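Local atomic coordinates of proline dehydrogenase (Bradyrhizobium japonicum USDA 110, PDB entry 3HAZ), a protein that joins proline dehydrogenase and 1-pyrroline-5-carboxylate dehydrogenase activities in one flavoenzyme chain, and with them probably oxidises proline to glutamate. Residues 112-118 and 805-809; 376-381 and 404-408; 552-556 and 721-725; 765-771 and 797-803. All blocks are in the same frame, centred on the assembly; numbering follows the deposited sequence.

Contact 1 of 4, residues 112-118 and 805-809; sequences KSTAFLV and DVADR
Lys112 reaches Asp805 by a salt bridge that spans two modules of the chain, the region related to the DNA-binding domain of proline dehydrogenases and the aldehyde dehydrogenase part. It is a worked example of a long side chain bending once to reach its mate. CB of Lys112 leaves the backbone pointing away from 805-809, and a bend at chi2 (-60°) brings the rest of the chain round before it runs extended. CD then passes 3.7 Å from OD2 of Asp805, CE follows, and NZ arrives 2.7 Å from the same OD2. The ammonium uses the syn lone pair, on the side of the other carboxylate oxygen, and the two side chains cross at about a right angle. NZ also bonds to the carbonyl of Ala122.

Apolar contacts continue along the seam: CB of Ala115 lies 4.1 Å from CG1 of Val806, which CG2 of Val118 meets at 3.7 Å. At the far end a water donates to O of Val118 (3.0 Å) and accepts from NH2 of Arg809 (3.1 Å), lying at the edge of the guanidinium in its plane; NE of Arg809 pairs with Glu812.

Around this junction, helix 71-85 and helix 452-463 pack against 112-118, Ala771 touches both Ala115 and Val806, and helix 804-819 follows directly on strand 797-803.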
loop_
_atom_site.group_PDB
_atom_site.type_symbol
_atom_site.label_atom_id
_atom_site.label_comp_id
_atom_site.label_asym_id
_atom_site.label_seq_id
_atom_site.Cartn_x
_atom_site.Cartn_y
_atom_site.Cartn_z
ATOM N N LYS A 112 -48.605 -16.188 14.873
ATOM C CA LYS A 112 -50.019 -16.451 14.590
ATOM C C LYS A 112 -50.387 -16.164 13.135
ATOM O O LYS A 112 -51.053 -16.976 12.486
ATOM C CB LYS A 112 -50.944 -15.663 15.537
ATOM C CG LYS A 112 -51.018 -16.235 16.954
ATOM C CD LYS A 112 -51.531 -17.670 16.947
ATOM C CE LYS A 112 -51.683 -18.210 18.364
ATOM N NZ LYS A 112 -52.420 -19.503 18.391
ATOM N N SER A 113 -49.967 -15.012 12.622
ATOM C CA SER A 113 -50.314 -14.644 11.248
ATOM C C SER A 113 -49.743 -15.636 10.236
ATOM O O SER A 113 -50.375 -15.920 9.220
ATOM C CB SER A 113 -49.849 -13.223 10.910
ATOM O OG SER A 113 -48.445 -13.085 11.087
ATOM N N THR A 114 -48.551 -16.166 10.515
ATOM C CA THR A 114 -47.944 -17.144 9.617
ATOM C C THR A 114 -48.627 -18.519 9.732
ATOM O O THR A 114 -48.874 -19.180 8.718
ATOM C CB THR A 114 -46.412 -17.280 9.833
ATOM O OG1 THR A 114 -45.806 -15.980 9.910
ATOM C CG2 THR A 114 -45.789 -18.055 8.688
ATOM N N ALA A 115 -48.928 -18.943 10.961
ATOM C CA ALA A 115 -49.669 -20.194 11.196
ATOM C C ALA A 115 -51.032 -20.160 10.519
ATOM O O ALA A 115 -51.536 -21.185 10.048
ATOM C CB ALA A 115 -49.848 -20.446 12.699
ATOM N N PHE A 116 -51.633 -18.975 10.498
ATOM C CA PHE A 116 -52.918 -18.770 9.843
ATOM C C PHE A 116 -52.944 -19.328 8.424
ATOM O O PHE A 116 -53.967 -19.829 7.975
ATOM C CB PHE A 116 -53.270 -17.282 9.793
ATOM C CG PHE A 116 -54.444 -16.969 8.906
ATOM C CD1 PHE A 116 -55.740 -17.239 9.327
ATOM C CD2 PHE A 116 -54.253 -16.406 7.648
ATOM C CE1 PHE A 116 -56.832 -16.948 8.509
ATOM C CE2 PHE A 116 -55.343 -16.113 6.823
ATOM C CZ PHE A 116 -56.632 -16.388 7.256
ATOM N N LEU A 117 -51.815 -19.237 7.723
ATOM C CA LEU A 117 -51.747 -19.677 6.329
ATOM C C LEU A 117 -51.922 -21.186 6.158
ATOM O O LEU A 117 -52.351 -21.648 5.098
ATOM C CB LEU A 117 -50.436 -19.227 5.682
ATOM C CG LEU A 117 -50.183 -17.722 5.601
ATOM C CD1 LEU A 117 -48.784 -17.458 5.049
ATOM C CD2 LEU A 117 -51.243 -17.031 4.744
ATOM N N VAL A 118 -51.584 -21.967 7.182
ATOM C CA VAL A 118 -51.838 -23.404 7.102
ATOM C C VAL A 118 -52.959 -23.842 8.032
ATOM O O VAL A 118 -53.620 -24.845 7.789
ATOM C CB VAL A 118 -50.574 -24.246 7.383
ATOM C CG1 VAL A 118 -49.506 -23.947 6.351
ATOM C CG2 VAL A 118 -50.061 -24.010 8.809
ATOM N N ASP A 805 -49.457 -25.303 16.735
ATOM C CA ASP A 805 -50.296 -24.679 15.708
ATOM C C ASP A 805 -50.023 -25.183 14.289
ATOM O O ASP A 805 -50.880 -25.075 13.416
ATOM C CB ASP A 805 -50.179 -23.153 15.746
ATOM C CG ASP A 805 -51.051 -22.530 16.814
ATOM O OD1 ASP A 805 -51.922 -23.241 17.372
ATOM O OD2 ASP A 805 -50.865 -21.328 17.096
ATOM N N VAL A 806 -48.836 -25.732 14.048
ATOM C CA VAL A 806 -48.532 -26.217 12.705
ATOM C C VAL A 806 -48.180 -27.706 12.687
ATOM O O VAL A 806 -47.796 -28.246 11.647
ATOM C CB VAL A 806 -47.405 -25.385 12.037
ATOM C CG1 VAL A 806 -47.877 -23.948 11.783
ATOM C CG2 VAL A 806 -46.135 -25.401 12.891
ATOM N N ALA A 807 -48.333 -28.367 13.833
ATOM C CA ALA A 807 -47.856 -29.740 13.989
ATOM C C ALA A 807 -48.549 -30.704 13.046
ATOM O O ALA A 807 -47.895 -31.544 12.441
ATOM C CB ALA A 807 -48.005 -30.215 15.446
ATOM N N ASP A 808 -49.871 -30.578 12.920
ATOM C CA ASP A 808 -50.662 -31.521 12.133
ATOM C C ASP A 808 -50.279 -31.474 10.657
ATOM O O ASP A 808 -50.135 -32.507 10.001
ATOM C CB ASP A 808 -52.168 -31.240 12.292
ATOM C CG ASP A 808 -52.700 -31.628 13.671
ATOM O OD1 ASP A 808 -52.152 -32.566 14.290
ATOM O OD2 ASP A 808 -53.670 -30.993 14.134
ATOM N N ARG A 809 -50.133 -30.268 10.132
ATOM C CA ARG A 809 -49.744 -30.089 8.736
ATOM C C ARG A 809 -48.301 -30.536 8.515
ATOM O O ARG A 809 -48.006 -31.290 7.589
ATOM C CB ARG A 809 -49.930 -28.627 8.316
ATOM C CG ARG A 809 -49.312 -28.270 6.966
ATOM C CD ARG A 809 -49.891 -29.132 5.857
ATOM N NE ARG A 809 -51.351 -29.212 5.934
ATOM C CZ ARG A 809 -52.184 -28.232 5.596
ATOM N NH1 ARG A 809 -53.497 -28.412 5.702
ATOM N NH2 ARG A 809 -51.712 -27.071 5.156
HETATM O O HOH W 1 -54.391 -25.547 4.952
#

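Contact 2 of 4, residues 376-381 and 404-408; sequences YVACAS and TVLEM
Met408 lays the end of its side chain across helix 376-381, where its SD meets CG1 of Val377 at 3.5 Å. A bend at chi3 (-43°) turns the methyl CE inward to 3.4 Å from the carbonyl O of Val377, close to the backbone N of Ser381 as well; this carbonyl already accepts the N-H of Ser381 within the helix. Beside it, CG2 of Val377 touches CG2 of Thr404 at 3.8 Å. CB of Ala380 faces two partners, CG2 of Val405 at 3.8 Å and CE of Met408 at 4.0 Å. The same CG2 of Val405 approaches the edge of the Tyr376 ring near its plane.

One step outward, that ring is held by a hydrogen bond from its hydroxyl to the carbonyl of Leu342, and its side chain touches that of Lys344, which binds FAD; the cofactor itself is about 6 Å from the tyrosine side chain.

The short helical segments run in nearly the same direction, at 29° to each other, as expected for successive outer helices of a TIM-type barrel. Strand 390-395 connects them in sequence and sends Phe394 against Tyr376, Ala380 and Val405, while helix 33-50 covers Thr404 and Glu407.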
loop_
_atom_site.group_PDB
_atom_site.type_symbol
_atom_site.label_atom_id
_atom_site.label_comp_id
_atom_site.label_asym_id
_atom_site.label_seq_id
_atom_site.Cartn_x
_atom_site.Cartn_y
_atom_site.Cartn_z
ATOM N N TYR A 376 -31.968 -12.727 -24.082
ATOM C CA TYR A 376 -33.420 -12.583 -24.185
ATOM C C TYR A 376 -33.810 -11.963 -25.528
ATOM O O TYR A 376 -34.709 -12.456 -26.215
ATOM C CB TYR A 376 -33.979 -11.751 -23.030
ATOM C CG TYR A 376 -35.495 -11.698 -22.987
ATOM C CD1 TYR A 376 -36.216 -12.485 -22.086
ATOM C CD2 TYR A 376 -36.207 -10.861 -23.851
ATOM C CE1 TYR A 376 -37.613 -12.437 -22.044
ATOM C CE2 TYR A 376 -37.593 -10.811 -23.822
ATOM C CZ TYR A 376 -38.292 -11.593 -22.916
ATOM O OH TYR A 376 -39.671 -11.531 -22.892
ATOM N N VAL A 377 -33.136 -10.884 -25.908
ATOM C CA VAL A 377 -33.441 -10.235 -27.180
ATOM C C VAL A 377 -33.100 -11.163 -28.348
ATOM O O VAL A 377 -33.860 -11.268 -29.308
ATOM C CB VAL A 377 -32.744 -8.869 -27.310
ATOM C CG1 VAL A 377 -32.765 -8.379 -28.759
ATOM C CG2 VAL A 377 -33.413 -7.863 -26.376
ATOM N N ALA A 378 -31.968 -11.853 -28.249
ATOM C CA ALA A 378 -31.595 -12.831 -29.266
ATOM C C ALA A 378 -32.653 -13.936 -29.402
ATOM O O ALA A 378 -33.009 -14.328 -30.512
ATOM C CB ALA A 378 -30.226 -13.424 -28.963
ATOM N N CYS A 379 -33.157 -14.426 -28.272
ATOM C CA CYS A 379 -34.189 -15.463 -28.281
ATOM C C CYS A 379 -35.520 -14.927 -28.808
ATOM O O CYS A 379 -36.280 -15.646 -29.466
ATOM C CB CYS A 379 -34.376 -16.068 -26.882
ATOM S SG CYS A 379 -33.018 -17.161 -26.356
ATOM N N ALA A 380 -35.798 -13.663 -28.515
ATOM C CA ALA A 380 -37.030 -13.034 -28.972
ATOM C C ALA A 380 -37.008 -12.962 -30.495
ATOM O O ALA A 380 -37.998 -13.264 -31.162
ATOM C CB ALA A 380 -37.166 -11.641 -28.373
ATOM N N SER A 381 -35.861 -12.574 -31.041
ATOM C CA SER A 381 -35.699 -12.488 -32.484
ATOM C C SER A 381 -35.967 -13.856 -33.108
ATOM O O SER A 381 -36.669 -13.975 -34.111
ATOM C CB SER A 381 -34.284 -12.016 -32.818
ATOM O OG SER A 381 -34.071 -11.978 -34.216
ATOM N N THR A 404 -37.327 -2.918 -27.340
ATOM C CA THR A 404 -36.398 -3.568 -28.256
ATOM C C THR A 404 -37.075 -4.720 -28.994
ATOM O O THR A 404 -36.859 -4.910 -30.191
ATOM C CB THR A 404 -35.140 -4.060 -27.523
ATOM O OG1 THR A 404 -34.470 -2.941 -26.928
ATOM C CG2 THR A 404 -34.188 -4.767 -28.488
ATOM N N VAL A 405 -37.904 -5.479 -28.283
ATOM C CA VAL A 405 -38.645 -6.571 -28.913
ATOM C C VAL A 405 -39.663 -6.021 -29.908
ATOM O O VAL A 405 -39.865 -6.588 -30.981
ATOM C CB VAL A 405 -39.344 -7.483 -27.872
ATOM C CG1 VAL A 405 -40.300 -8.447 -28.559
ATOM C CG2 VAL A 405 -38.306 -8.244 -27.054
ATOM N N LEU A 406 -40.301 -4.911 -29.552
ATOM C CA LEU A 406 -41.257 -4.278 -30.448
ATOM C C LEU A 406 -40.584 -3.880 -31.771
ATOM O O LEU A 406 -41.096 -4.174 -32.850
ATOM C CB LEU A 406 -41.900 -3.062 -29.777
ATOM C CG LEU A 406 -43.033 -2.369 -30.536
ATOM C CD1 LEU A 406 -44.176 -3.341 -30.830
ATOM C CD2 LEU A 406 -43.535 -1.173 -29.745
ATOM N N GLU A 407 -39.432 -3.221 -31.686
ATOM C CA GLU A 407 -38.711 -2.799 -32.887
ATOM C C GLU A 407 -38.375 -3.984 -33.791
ATOM O O GLU A 407 -38.507 -3.903 -35.013
ATOM C CB GLU A 407 -37.433 -2.043 -32.521
ATOM C CG GLU A 407 -36.449 -1.871 -33.683
ATOM C CD GLU A 407 -36.996 -0.998 -34.811
ATOM O OE1 GLU A 407 -37.751 -0.042 -34.523
ATOM O OE2 GLU A 407 -36.662 -1.264 -35.988
ATOM N N MET A 408 -37.947 -5.085 -33.187
ATOM C CA MET A 408 -37.570 -6.264 -33.952
ATOM C C MET A 408 -38.777 -6.945 -34.590
ATOM O O MET A 408 -38.646 -7.618 -35.609
ATOM C CB MET A 408 -36.808 -7.251 -33.073
ATOM C CG MET A 408 -35.490 -6.704 -32.556
ATOM S SD MET A 408 -34.464 -7.995 -31.846
ATOM C CE MET A 408 -35.689 -8.915 -30.923
#

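Contact 3 of 4, residues 552-556 and 721-725; sequences AHAAV and ALTAH
His553 and His725 bring their imidazoles together at a slant: the centroids are 4.5 Å apart and the planes meet at 51°. The nearest approach is between the carbons, with CD2 of His725 only 3.2 Å from CD2 of His553. This atom of His725 rises over one face of the His553 ring, displaced toward its rim. On its own side, ND1 of His553 makes a weak hydrogen bond with the carbonyl O of Pro549.

Val556 shows the contrasting case of a well-centred contact. Its CG1, anti to the backbone N (chi1 178°), comes from the opposite direction and stands over the face of the His725 ring, 3.6 Å from the centroid and 9° off the normal, a CH-pi interaction. The ring's rotation is fixed by a hydrogen bond from the backbone N of Asp727 to ND1 of His725. An alanine at His725 would remove the ring and is likely to take away both the aromatic face under Val556 CG1 and the neighbour that rests on the His553 imidazole, and to leave the N-H of Asp727 without this acceptor.

The other branch of Val556 serves a second group: CG2 lies 4.0 Å from CD2 of Leu722, and the same CD2 touches CB of Ala552 at 3.7 Å.

Helix 549-567 is thereby laid against the end of helix 716-724 in the NAD-binding part of the aldehyde dehydrogenase fold. Leu722 continues inward onto Val654 of strand 641-656 and onto Val681 and Lys683 of strand 679-683; Lys683 binds NAD.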
loop_
_atom_site.group_PDB
_atom_site.type_symbol
_atom_site.label_atom_id
_atom_site.label_comp_id
_atom_site.label_asym_id
_atom_site.label_seq_id
_atom_site.Cartn_x
_atom_site.Cartn_y
_atom_site.Cartn_z
ATOM N N ALA A 552 -1.190 -57.650 14.708
ATOM C CA ALA A 552 -1.514 -56.295 15.128
ATOM C C ALA A 552 -0.342 -55.669 15.877
ATOM O O ALA A 552 -0.002 -54.513 15.650
ATOM C CB ALA A 552 -2.772 -56.289 15.988
ATOM N N HIS A 553 0.280 -56.434 16.769
ATOM C CA HIS A 553 1.446 -55.930 17.492
ATOM C C HIS A 553 2.638 -55.717 16.563
ATOM O O HIS A 553 3.389 -54.753 16.719
ATOM C CB HIS A 553 1.809 -56.840 18.667
ATOM C CG HIS A 553 1.086 -56.499 19.931
ATOM N ND1 HIS A 553 -0.289 -56.402 20.000
ATOM C CD2 HIS A 553 1.545 -56.227 21.177
ATOM C CE1 HIS A 553 -0.645 -56.083 21.232
ATOM N NE2 HIS A 553 0.448 -55.972 21.965
ATOM N N ALA A 554 2.801 -56.608 15.591
ATOM C CA ALA A 554 3.840 -56.445 14.579
ATOM C C ALA A 554 3.608 -55.168 13.772
ATOM O O ALA A 554 4.556 -54.474 13.387
ATOM C CB ALA A 554 3.882 -57.655 13.663
ATOM N N ALA A 555 2.341 -54.863 13.518
ATOM C CA ALA A 555 1.987 -53.658 12.778
ATOM C C ALA A 555 2.421 -52.407 13.537
ATOM O O ALA A 555 3.004 -51.491 12.955
ATOM C CB ALA A 555 0.493 -53.628 12.497
ATOM N N VAL A 556 2.140 -52.373 14.837
ATOM C CA VAL A 556 2.528 -51.239 15.670
ATOM C C VAL A 556 4.045 -51.097 15.712
ATOM O O VAL A 556 4.581 -49.994 15.586
ATOM C CB VAL A 556 1.974 -51.366 17.106
ATOM C CG1 VAL A 556 2.443 -50.201 17.965
ATOM C CG2 VAL A 556 0.459 -51.419 17.083
ATOM N N ALA A 721 -6.674 -54.542 20.999
ATOM C CA ALA A 721 -5.256 -54.866 21.064
ATOM C C ALA A 721 -4.402 -53.669 20.642
ATOM O O ALA A 721 -3.366 -53.386 21.247
ATOM C CB ALA A 721 -4.949 -56.074 20.198
ATOM N N LEU A 722 -4.842 -52.965 19.602
ATOM C CA LEU A 722 -4.124 -51.793 19.120
ATOM C C LEU A 722 -4.111 -50.682 20.163
ATOM O O LEU A 722 -3.063 -50.120 20.453
ATOM C CB LEU A 722 -4.739 -51.271 17.816
ATOM C CG LEU A 722 -4.683 -52.208 16.608
ATOM C CD1 LEU A 722 -5.256 -51.535 15.368
ATOM C CD2 LEU A 722 -3.263 -52.672 16.355
ATOM N N THR A 723 -5.274 -50.364 20.724
ATOM C CA THR A 723 -5.374 -49.266 21.687
ATOM C C THR A 723 -4.670 -49.572 23.007
ATOM O O THR A 723 -4.297 -48.664 23.745
ATOM C CB THR A 723 -6.842 -48.867 21.971
ATOM O OG1 THR A 723 -7.552 -49.978 22.532
ATOM C CG2 THR A 723 -7.534 -48.421 20.688
ATOM N N ALA A 724 -4.489 -50.853 23.305
ATOM C CA ALA A 724 -3.862 -51.246 24.557
ATOM C C ALA A 724 -2.339 -51.287 24.444
ATOM O O ALA A 724 -1.638 -51.289 25.453
ATOM C CB ALA A 724 -4.412 -52.588 25.035
ATOM N N HIS A 725 -1.827 -51.310 23.217
ATOM C CA HIS A 725 -0.385 -51.373 22.991
ATOM C C HIS A 725 0.354 -50.213 23.662
ATOM O O HIS A 725 0.008 -49.051 23.459
ATOM C CB HIS A 725 -0.072 -51.392 21.495
ATOM C CG HIS A 725 1.299 -51.899 21.174
ATOM N ND1 HIS A 725 2.442 -51.182 21.454
ATOM C CD2 HIS A 725 1.710 -53.053 20.598
ATOM C CE1 HIS A 725 3.499 -51.872 21.065
ATOM N NE2 HIS A 725 3.082 -53.011 20.541
#

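Contact 4 of 4, residues 765-771 and 797-803; sequences NAMIADA and LRLLFVQ
Met767 and Leu800 lie side by side on one face of a parallel strand pair, 765-769 with 797-803, the two strands of a beta-alpha-beta crossover whose helix is 775-787. In the tight centre, Met767-Phe801-Ala769, backbone bonds alternate between the strands; that from N of Phe801 to O of Met767 is short (2.7 Å) and nearly straight. CD1 of Leu797 packs on CB of Met767 at 3.6 Å, and CD1 of Leu800 sits 3.9 Å from CG of Met767; helix 775-787 covers Met767 and Leu797 through Val782. On the other face the Phe801 ring turns its edge to CB of Ala766 (3.9 Å), and helix 902-911 covers it.

The pairing is less regular at both ends, though still buried. At the start, O of Asn765 accepts from both Arg798 N and Leu799 N, while its side-chain ND2 bonds O of Cys794, the predicted active-site residue. At the finish, N of Gln803 reaches O of Ala769 only at 3.2 Å, and a side chain takes over from backbone. With only a methyl group in place of Gln803, the N-H of Ala771 would probably lose its side-chain acceptor and CB of Asp770 its amide neighbour. That bond, from Ala771 N to Gln803 OE1, is 2.8 Å long, with the donor 50° out of the amide carbonyl plane.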
loop_
_atom_site.group_PDB
_atom_site.type_symbol
_atom_site.label_atom_id
_atom_site.label_comp_id
_atom_site.label_asym_id
_atom_site.label_seq_id
_atom_site.Cartn_x
_atom_site.Cartn_y
_atom_site.Cartn_z
ATOM N N ASN A 765 -30.014 -36.153 17.820
ATOM C CA ASN A 765 -30.080 -34.840 17.194
ATOM C C ASN A 765 -31.512 -34.342 17.032
ATOM O O ASN A 765 -32.366 -35.049 16.500
ATOM C CB ASN A 765 -29.343 -34.867 15.849
ATOM C CG ASN A 765 -27.936 -35.439 15.972
ATOM O OD1 ASN A 765 -27.185 -35.075 16.874
ATOM N ND2 ASN A 765 -27.583 -36.351 15.074
ATOM N N ALA A 766 -31.754 -33.121 17.501
ATOM C CA ALA A 766 -33.075 -32.509 17.471
ATOM C C ALA A 766 -33.177 -31.461 16.381
ATOM O O ALA A 766 -32.168 -30.935 15.903
ATOM C CB ALA A 766 -33.393 -31.870 18.824
ATOM N N MET A 767 -34.410 -31.167 15.988
ATOM C CA MET A 767 -34.711 -29.984 15.199
ATOM C C MET A 767 -35.848 -29.230 15.877
ATOM O O MET A 767 -36.790 -29.838 16.378
ATOM C CB MET A 767 -35.112 -30.340 13.767
ATOM C CG MET A 767 -35.605 -29.129 12.974
ATOM S SD MET A 767 -36.060 -29.494 11.267
ATOM C CE MET A 767 -34.456 -29.781 10.516
ATOM N N ILE A 768 -35.750 -27.907 15.903
ATOM C CA ILE A 768 -36.842 -27.086 16.402
ATOM C C ILE A 768 -37.439 -26.303 15.239
ATOM O O ILE A 768 -36.733 -25.562 14.549
ATOM C CB ILE A 768 -36.369 -26.120 17.498
ATOM C CG1 ILE A 768 -35.676 -26.892 18.626
ATOM C CG2 ILE A 768 -37.538 -25.300 18.033
ATOM C CD1 ILE A 768 -35.063 -25.993 19.691
ATOM N N ALA A 769 -38.729 -26.504 14.996
ATOM C CA ALA A 769 -39.436 -25.769 13.950
ATOM C C ALA A 769 -40.626 -25.012 14.545
ATOM O O ALA A 769 -41.497 -25.625 15.167
ATOM C CB ALA A 769 -39.903 -26.726 12.847
ATOM N N ASP A 770 -40.657 -23.690 14.368
ATOM C CA ASP A 770 -41.787 -22.890 14.854
ATOM C C ASP A 770 -42.758 -22.567 13.725
ATOM O O ASP A 770 -42.531 -22.965 12.583
ATOM C CB ASP A 770 -41.321 -21.622 15.600
ATOM C CG ASP A 770 -40.674 -20.586 14.690
ATOM O OD1 ASP A 770 -40.964 -20.541 13.475
ATOM O OD2 ASP A 770 -39.879 -19.780 15.215
ATOM N N ALA A 771 -43.833 -21.851 14.044
ATOM C CA ALA A 771 -44.916 -21.641 13.085
ATOM C C ALA A 771 -44.613 -20.614 11.995
ATOM O O ALA A 771 -45.428 -20.420 11.087
ATOM C CB ALA A 771 -46.219 -21.288 13.807
ATOM N N LEU A 797 -31.224 -36.364 11.887
ATOM C CA LEU A 797 -32.311 -35.912 12.738
ATOM C C LEU A 797 -33.014 -37.099 13.394
ATOM O O LEU A 797 -33.452 -38.027 12.711
ATOM C CB LEU A 797 -33.308 -35.099 11.916
ATOM C CG LEU A 797 -34.578 -34.659 12.650
ATOM C CD1 LEU A 797 -34.244 -33.802 13.879
ATOM C CD2 LEU A 797 -35.473 -33.904 11.695
ATOM N N ARG A 798 -33.125 -37.062 14.722
ATOM C CA ARG A 798 -33.788 -38.124 15.470
ATOM C C ARG A 798 -35.036 -37.607 16.180
ATOM O O ARG A 798 -35.971 -38.368 16.436
ATOM C CB ARG A 798 -32.832 -38.754 16.496
ATOM C CG ARG A 798 -31.445 -39.063 15.954
ATOM C CD ARG A 798 -31.499 -40.127 14.870
ATOM N NE ARG A 798 -30.168 -40.606 14.494
ATOM C CZ ARG A 798 -29.938 -41.435 13.479
ATOM N NH1 ARG A 798 -28.703 -41.828 13.204
ATOM N NH2 ARG A 798 -30.948 -41.869 12.732
ATOM N N LEU A 799 -35.050 -36.316 16.496
ATOM C CA LEU A 799 -36.136 -35.754 17.290
ATOM C C LEU A 799 -36.605 -34.390 16.784
ATOM O O LEU A 799 -35.903 -33.395 16.927
ATOM C CB LEU A 799 -35.711 -35.648 18.754
ATOM C CG LEU A 799 -36.788 -35.168 19.725
ATOM C CD1 LEU A 799 -38.037 -36.023 19.582
ATOM C CD2 LEU A 799 -36.265 -35.208 21.154
ATOM N N LEU A 800 -37.802 -34.345 16.204
ATOM C CA LEU A 800 -38.368 -33.083 15.730
ATOM C C LEU A 800 -39.298 -32.466 16.766
ATOM O O LEU A 800 -40.260 -33.103 17.193
ATOM C CB LEU A 800 -39.135 -33.288 14.418
ATOM C CG LEU A 800 -39.934 -32.093 13.875
ATOM C CD1 LEU A 800 -39.027 -30.928 13.454
ATOM C CD2 LEU A 800 -40.796 -32.536 12.711
ATOM N N PHE A 801 -39.001 -31.232 17.170
ATOM C CA PHE A 801 -39.929 -30.433 17.965
ATOM C C PHE A 801 -40.656 -29.476 17.017
ATOM O O PHE A 801 -40.020 -28.749 16.258
ATOM C CB PHE A 801 -39.190 -29.617 19.027
ATOM C CG PHE A 801 -38.537 -30.440 20.105
ATOM C CD1 PHE A 801 -39.236 -30.785 21.257
ATOM C CD2 PHE A 801 -37.209 -30.835 19.989
ATOM C CE1 PHE A 801 -38.631 -31.514 22.264
ATOM C CE2 PHE A 801 -36.603 -31.574 20.988
ATOM C CZ PHE A 801 -37.310 -31.912 22.129
ATOM N N VAL A 802 -41.983 -29.481 17.057
ATOM C CA VAL A 802 -42.782 -28.644 16.168
ATOM C C VAL A 802 -43.893 -27.951 16.954
ATOM O O VAL A 802 -44.557 -28.582 17.778
ATOM C CB VAL A 802 -43.409 -29.477 15.038
ATOM C CG1 VAL A 802 -44.187 -30.654 15.623
ATOM C CG2 VAL A 802 -44.314 -28.600 14.181
ATOM N N GLN A 803 -44.081 -26.655 16.719
ATOM C CA GLN A 803 -45.073 -25.894 17.474
ATOM C C GLN A 803 -46.464 -26.431 17.163
ATOM O O GLN A 803 -46.753 -26.809 16.028
ATOM C CB GLN A 803 -44.977 -24.389 17.184
ATOM C CG GLN A 803 -43.987 -23.650 18.073
ATOM C CD GLN A 803 -43.847 -22.169 17.717
ATOM O OE1 GLN A 803 -44.450 -21.689 16.759
ATOM N NE2 GLN A 803 -43.044 -21.445 18.488
#

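Read from the N terminus, the chain opens contact 1 at 112-118 and closes it only at 805-809, so the other three contacts all nest inside one very long loop. Contact 2 (376-381 with 404-408) opens and closes first, a short local loop within the proline dehydrogenase barrel. Contact 3 then ties helix 549-567 to 721-725 in the NAD-binding part, and contact 4 shuts a short loop in another sheet of the same family region; the three run in series without crossing. Contact 1 joins the DNA-binding-domain family region to the helix directly after strand 797-803, which sets it beside contact 4, whereas contacts 2 and 3 lie far apart, with centres about 74 Å from each other.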